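Local coordinates for carbonic anhydrase (Sordaria macrospora, PDB 4O1K), which catalyses, as a tetrameric zinc enzyme of the beta-carbonic anhydrase family, the reversible hydration of carbon dioxide to bicarbonate, at residues A[155-166]-A[195-206]. Sequence-based numbering, arbitrary orientation.
Sequences EARYERLVELNV and VFNFRDGLLKDL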
loop_
_atom_site.group_PDB
_atom_site.type_symbol
_atom_site.label_atom_id
_atom_site.label_comp_id
_atom_site.label_asym_id
_atom_site.label_seq_id
_atom_site.Cartn_x
_atom_site.Cartn_y
_atom_site.Cartn_z
ATOM N N GLU A 155 -26.905 17.761 -4.861
ATOM C CA GLU A 155 -27.178 16.502 -4.190
ATOM C C GLU A 155 -27.396 15.393 -5.217
ATOM O O GLU A 155 -26.860 14.295 -5.062
ATOM C CB GLU A 155 -28.362 16.612 -3.230
ATOM C CG GLU A 155 -28.362 15.519 -2.149
ATOM C CD GLU A 155 -29.728 15.329 -1.508
ATOM O OE1 GLU A 155 -30.615 16.169 -1.751
ATOM O OE2 GLU A 155 -29.914 14.340 -0.767
ATOM N N ALA A 156 -28.165 15.692 -6.267
ATOM C CA ALA A 156 -28.359 14.757 -7.382
ATOM C C ALA A 156 -27.008 14.328 -7.990
ATOM O O ALA A 156 -26.779 13.141 -8.279
ATOM C CB ALA A 156 -29.244 15.369 -8.436
ATOM N N ARG A 157 -26.124 15.307 -8.185
ATOM C CA ARG A 157 -24.763 15.028 -8.649
ATOM C C ARG A 157 -24.003 14.092 -7.709
ATOM O O ARG A 157 -23.323 13.173 -8.160
ATOM C CB ARG A 157 -23.976 16.329 -8.848
ATOM C CG ARG A 157 -22.782 16.176 -9.768
ATOM C CD ARG A 157 -21.999 17.465 -9.874
ATOM N NE ARG A 157 -22.892 18.581 -10.154
ATOM C CZ ARG A 157 -22.932 19.694 -9.423
ATOM N NH1 ARG A 157 -22.119 19.840 -8.381
ATOM N NH2 ARG A 157 -23.787 20.660 -9.729
ATOM N N TYR A 158 -24.168 14.324 -6.419
ATOM C CA TYR A 158 -23.492 13.579 -5.378
ATOM C C TYR A 158 -23.977 12.118 -5.364
ATOM O O TYR A 158 -23.179 11.177 -5.257
ATOM C CB TYR A 158 -23.783 14.321 -4.074
ATOM C CG TYR A 158 -23.418 13.628 -2.797
ATOM C CD1 TYR A 158 -22.323 12.792 -2.714
ATOM C CD2 TYR A 158 -24.176 13.832 -1.657
ATOM C CE1 TYR A 158 -22.006 12.156 -1.529
ATOM C CE2 TYR A 158 -23.857 13.218 -0.475
ATOM C CZ TYR A 158 -22.774 12.375 -0.422
ATOM O OH TYR A 158 -22.450 11.764 0.754
ATOM N N GLU A 159 -25.283 11.934 -5.519
ATOM C CA GLU A 159 -25.883 10.594 -5.548
ATOM C C GLU A 159 -25.416 9.854 -6.804
ATOM O O GLU A 159 -25.110 8.638 -6.767
ATOM C CB GLU A 159 -27.417 10.682 -5.461
ATOM C CG GLU A 159 -27.881 11.336 -4.159
ATOM C CD GLU A 159 -29.387 11.296 -3.959
ATOM O OE1 GLU A 159 -30.135 11.102 -4.950
ATOM O OE2 GLU A 159 -29.818 11.458 -2.794
ATOM N N ARG A 160 -25.326 10.598 -7.908
ATOM C CA ARG A 160 -24.872 9.997 -9.146
ATOM C C ARG A 160 -23.429 9.563 -8.978
ATOM O O ARG A 160 -23.063 8.496 -9.435
ATOM C CB ARG A 160 -25.021 10.957 -10.336
ATOM C CG ARG A 160 -24.796 10.303 -11.705
ATOM C CD ARG A 160 -25.688 9.060 -11.927
ATOM N NE ARG A 160 -25.334 8.373 -13.167
ATOM C CZ ARG A 160 -25.388 7.055 -13.333
ATOM N NH1 ARG A 160 -25.790 6.279 -12.340
ATOM N NH2 ARG A 160 -25.031 6.509 -14.486
ATOM N N LEU A 161 -22.607 10.394 -8.332
ATOM C CA LEU A 161 -21.210 10.034 -8.047
ATOM C C LEU A 161 -21.098 8.782 -7.187
ATOM O O LEU A 161 -20.210 7.945 -7.393
ATOM C CB LEU A 161 -20.494 11.186 -7.341
ATOM C CG LEU A 161 -19.035 10.928 -6.955
ATOM C CD1 LEU A 161 -18.206 10.528 -8.166
ATOM C CD2 LEU A 161 -18.435 12.150 -6.273
ATOM N N VAL A 162 -21.989 8.651 -6.214
ATOM C CA VAL A 162 -21.992 7.466 -5.355
ATOM C C VAL A 162 -22.202 6.243 -6.245
ATOM O O VAL A 162 -21.476 5.202 -6.117
ATOM C CB VAL A 162 -23.127 7.563 -4.311
ATOM C CG1 VAL A 162 -23.481 6.199 -3.750
ATOM C CG2 VAL A 162 -22.721 8.513 -3.172
ATOM N N GLU A 163 -23.159 6.387 -7.170
ATOM C CA GLU A 163 -23.517 5.280 -8.080
ATOM C C GLU A 163 -22.356 4.919 -9.029
ATOM O O GLU A 163 -21.987 3.741 -9.205
ATOM C CB GLU A 163 -24.774 5.653 -8.890
ATOM C CG GLU A 163 -26.015 5.818 -8.002
ATOM C CD GLU A 163 -27.220 6.405 -8.734
ATOM O OE1 GLU A 163 -27.099 6.767 -9.922
ATOM O OE2 GLU A 163 -28.289 6.498 -8.097
ATOM N N LEU A 164 -21.822 5.927 -9.700
ATOM C CA LEU A 164 -20.678 5.706 -10.585
ATOM C C LEU A 164 -19.473 5.136 -9.863
ATOM O O LEU A 164 -18.686 4.392 -10.451
ATOM C CB LEU A 164 -20.299 7.004 -11.286
ATOM C CG LEU A 164 -21.401 7.385 -12.294
ATOM C CD1 LEU A 164 -21.204 8.808 -12.745
ATOM C CD2 LEU A 164 -21.327 6.453 -13.475
ATOM N N ASN A 165 -19.273 5.528 -8.610
ATOM C CA ASN A 165 -18.183 4.965 -7.820
ATOM C C ASN A 165 -18.434 3.486 -7.644
ATOM O O ASN A 165 -17.541 2.686 -7.841
ATOM C CB ASN A 165 -18.089 5.611 -6.437
ATOM C CG ASN A 165 -16.863 5.146 -5.651
ATOM O OD1 ASN A 165 -15.733 5.088 -6.185
ATOM N ND2 ASN A 165 -17.078 4.807 -4.377
ATOM N N VAL A 166 -19.647 3.111 -7.248
ATOM C CA VAL A 166 -19.923 1.665 -7.170
ATOM C C VAL A 166 -19.583 0.961 -8.500
ATOM O O VAL A 166 -18.877 -0.056 -8.504
ATOM C CB VAL A 166 -21.362 1.386 -6.821
ATOM C CG1 VAL A 166 -21.644 -0.144 -6.959
ATOM C CG2 VAL A 166 -21.604 1.798 -5.370
ATOM N N VAL A 195 -26.614 -0.141 -4.050
ATOM C CA VAL A 195 -26.495 1.083 -3.277
ATOM C C VAL A 195 -27.597 1.064 -2.239
ATOM O O VAL A 195 -28.752 0.806 -2.586
ATOM C CB VAL A 195 -26.647 2.348 -4.141
ATOM C CG1 VAL A 195 -26.475 3.591 -3.266
ATOM C CG2 VAL A 195 -25.615 2.381 -5.232
ATOM N N PHE A 196 -27.233 1.294 -0.975
ATOM C CA PHE A 196 -28.183 1.334 0.132
ATOM C C PHE A 196 -28.631 2.760 0.370
ATOM O O PHE A 196 -27.843 3.712 0.190
ATOM C CB PHE A 196 -27.543 0.751 1.404
ATOM C CG PHE A 196 -28.422 0.810 2.605
ATOM C CD1 PHE A 196 -29.526 -0.029 2.721
ATOM C CD2 PHE A 196 -28.138 1.692 3.641
ATOM C CE1 PHE A 196 -30.344 0.023 3.849
ATOM C CE2 PHE A 196 -28.959 1.755 4.770
ATOM C CZ PHE A 196 -30.062 0.923 4.867
ATOM N N ASN A 197 -29.892 2.911 0.781
ATOM C CA ASN A 197 -30.500 4.216 0.936
ATOM C C ASN A 197 -31.011 4.282 2.374
ATOM O O ASN A 197 -32.010 3.611 2.725
ATOM C CB ASN A 197 -31.688 4.360 -0.040
ATOM C CG ASN A 197 -32.223 5.785 -0.119
ATOM O OD1 ASN A 197 -31.871 6.651 0.684
ATOM N ND2 ASN A 197 -33.084 6.030 -1.093
ATOM N N PHE A 198 -30.337 5.075 3.203
ATOM C CA PHE A 198 -30.640 5.174 4.627
ATOM C C PHE A 198 -32.012 5.805 4.877
ATOM O O PHE A 198 -32.529 5.741 5.996
ATOM C CB PHE A 198 -29.569 6.026 5.312
ATOM C CG PHE A 198 -29.573 7.461 4.855
ATOM C CD1 PHE A 198 -28.797 7.863 3.780
ATOM C CD2 PHE A 198 -30.371 8.404 5.490
ATOM C CE1 PHE A 198 -28.806 9.183 3.350
ATOM C CE2 PHE A 198 -30.390 9.729 5.067
ATOM C CZ PHE A 198 -29.605 10.118 3.995
ATOM N N ARG A 199 -32.573 6.440 3.848
ATOM C CA ARG A 199 -33.844 7.151 3.971
ATOM C C ARG A 199 -35.053 6.231 4.010
ATOM O O ARG A 199 -36.058 6.556 4.659
ATOM C CB ARG A 199 -34.001 8.144 2.819
ATOM C CG ARG A 199 -33.366 9.498 3.094
ATOM C CD ARG A 199 -32.612 10.030 1.893
ATOM N NE ARG A 199 -32.459 11.479 1.968
ATOM C CZ ARG A 199 -31.519 12.171 1.329
ATOM N NH1 ARG A 199 -31.466 13.493 1.455
ATOM N NH2 ARG A 199 -30.629 11.544 0.565
ATOM N N ASP A 200 -34.976 5.109 3.291
ATOM C CA ASP A 200 -36.103 4.167 3.217
ATOM C C ASP A 200 -35.667 2.737 3.507
ATOM O O ASP A 200 -36.489 1.819 3.532
ATOM C CB ASP A 200 -36.845 4.253 1.876
ATOM C CG ASP A 200 -35.914 4.221 0.664
ATOM O OD1 ASP A 200 -34.790 3.660 0.758
ATOM O OD2 ASP A 200 -36.327 4.741 -0.405
ATOM N N GLY A 201 -34.368 2.558 3.705
ATOM C CA GLY A 201 -33.812 1.266 4.072
ATOM C C GLY A 201 -33.704 0.269 2.934
ATOM O O GLY A 201 -33.410 -0.909 3.165
ATOM N N LEU A 202 -33.890 0.741 1.706
ATOM C CA LEU A 202 -33.971 -0.167 0.571
ATOM C C LEU A 202 -32.642 -0.319 -0.133
ATOM O O LEU A 202 -31.883 0.658 -0.269
ATOM C CB LEU A 202 -34.992 0.324 -0.436
ATOM C CG LEU A 202 -36.419 -0.180 -0.281
ATOM C CD1 LEU A 202 -37.277 0.859 0.417
ATOM C CD2 LEU A 202 -36.993 -0.501 -1.644
ATOM N N LEU A 203 -32.362 -1.543 -0.578
ATOM C CA LEU A 203 -31.182 -1.805 -1.400
ATOM C C LEU A 203 -31.619 -1.615 -2.819
ATOM O O LEU A 203 -32.723 -2.034 -3.195
ATOM C CB LEU A 203 -30.722 -3.247 -1.273
ATOM C CG LEU A 203 -29.524 -3.706 -0.476
ATOM C CD1 LEU A 203 -29.186 -5.133 -0.896
ATOM C CD2 LEU A 203 -28.335 -2.786 -0.656
ATOM N N LYS A 204 -30.762 -1.009 -3.632
ATOM C CA LYS A 204 -31.086 -0.831 -5.039
ATOM C C LYS A 204 -29.994 -1.491 -5.852
ATOM O O LYS A 204 -28.824 -1.392 -5.504
ATOM C CB LYS A 204 -31.164 0.661 -5.354
ATOM C CG LYS A 204 -31.229 1.024 -6.833
ATOM C CD LYS A 204 -31.340 2.552 -6.998
ATOM C CE LYS A 204 -30.609 3.064 -8.240
ATOM N NZ LYS A 204 -31.011 2.394 -9.524
ATOM N N ASP A 205 -30.387 -2.173 -6.918
ATOM C CA ASP A 205 -29.432 -2.806 -7.812
ATOM C C ASP A 205 -29.108 -1.813 -8.941
ATOM O O ASP A 205 -30.002 -1.309 -9.605
ATOM C CB ASP A 205 -30.062 -4.082 -8.382
ATOM C CG ASP A 205 -29.070 -4.932 -9.158
ATOM O OD1 ASP A 205 -27.915 -4.492 -9.333
ATOM O OD2 ASP A 205 -29.458 -6.034 -9.614
ATOM N N LEU A 206 -27.828 -1.534 -9.146
ATOM C CA LEU A 206 -27.402 -0.660 -10.237
ATOM C C LEU A 206 -27.341 -1.439 -11.528
ATOM O O LEU A 206 -27.066 -0.869 -12.598
ATOM C CB LEU A 206 -26.030 -0.078 -9.931
ATOM C CG LEU A 206 -26.080 0.799 -8.693
ATOM C CD1 LEU A 206 -24.692 1.379 -8.449
ATOM C CD2 LEU A 206 -27.130 1.887 -8.844
#
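In the alpha/beta fold of beta-carbonic anhydrases, helix 154-174 packs here against the antiparallel hairpin of strands 190-197 and 202-205, with V162, V166, V195 and, just past the second strand, L206 as the apolar seam and E155, E159 and R199 as the charged one. Short, beta-branched valines fill the space between helix and strand with their methyls. V195 reaches the helix with both: CG1, anti to its own backbone N (chi1 -179°), lies 4.0 Å from V162 CG1, while CG2 meets V166 CG2 at 4.1 Å. The V162 side chain is also about 7 Å from the bound zinc ion, so the seam runs close to the metal site. Longer L206 sets its CD1 3.7 Å from V166 CB and equally near the carbonyl oxygen of E163. Where the seam nears solvent, E163 serves two purposes: its CG lies against L206 CD2, and its carboxylate takes a salt bridge from R160 NH1 to E163 OE1 at 2.8 Å and a hydrogen bond between OE2 and Y113 OH. Replacing E163 by an alanine removes CG and the carboxylate, and would probably leave Y113 OH and R160 NH1 without this partner and open a gap beside L206 CD2.

At the hairpin tip, the long arginine R199 spans to the helix. Its NH1 donates to E155 OE2 at 2.8 Å, on the syn side of the carboxylate, and NH2 adds a weak bond to the same oxygen. A longer salt bridge joins R199 NH2 to E159 OE2 at 3.5 Å; two acids one turn apart thus share one guanidinium, one face of which lies against F198 CZ, toward its rim. The tip turns through a G1 beta bulge, where G201 suits the positive phi.

Helix 145-150 packs against the helix through L161 and L164, strand 106-112 lies beside 190-197 in the sheet, and N25 of the second subunit hydrogen-bonds the hairpin at G201 and L203.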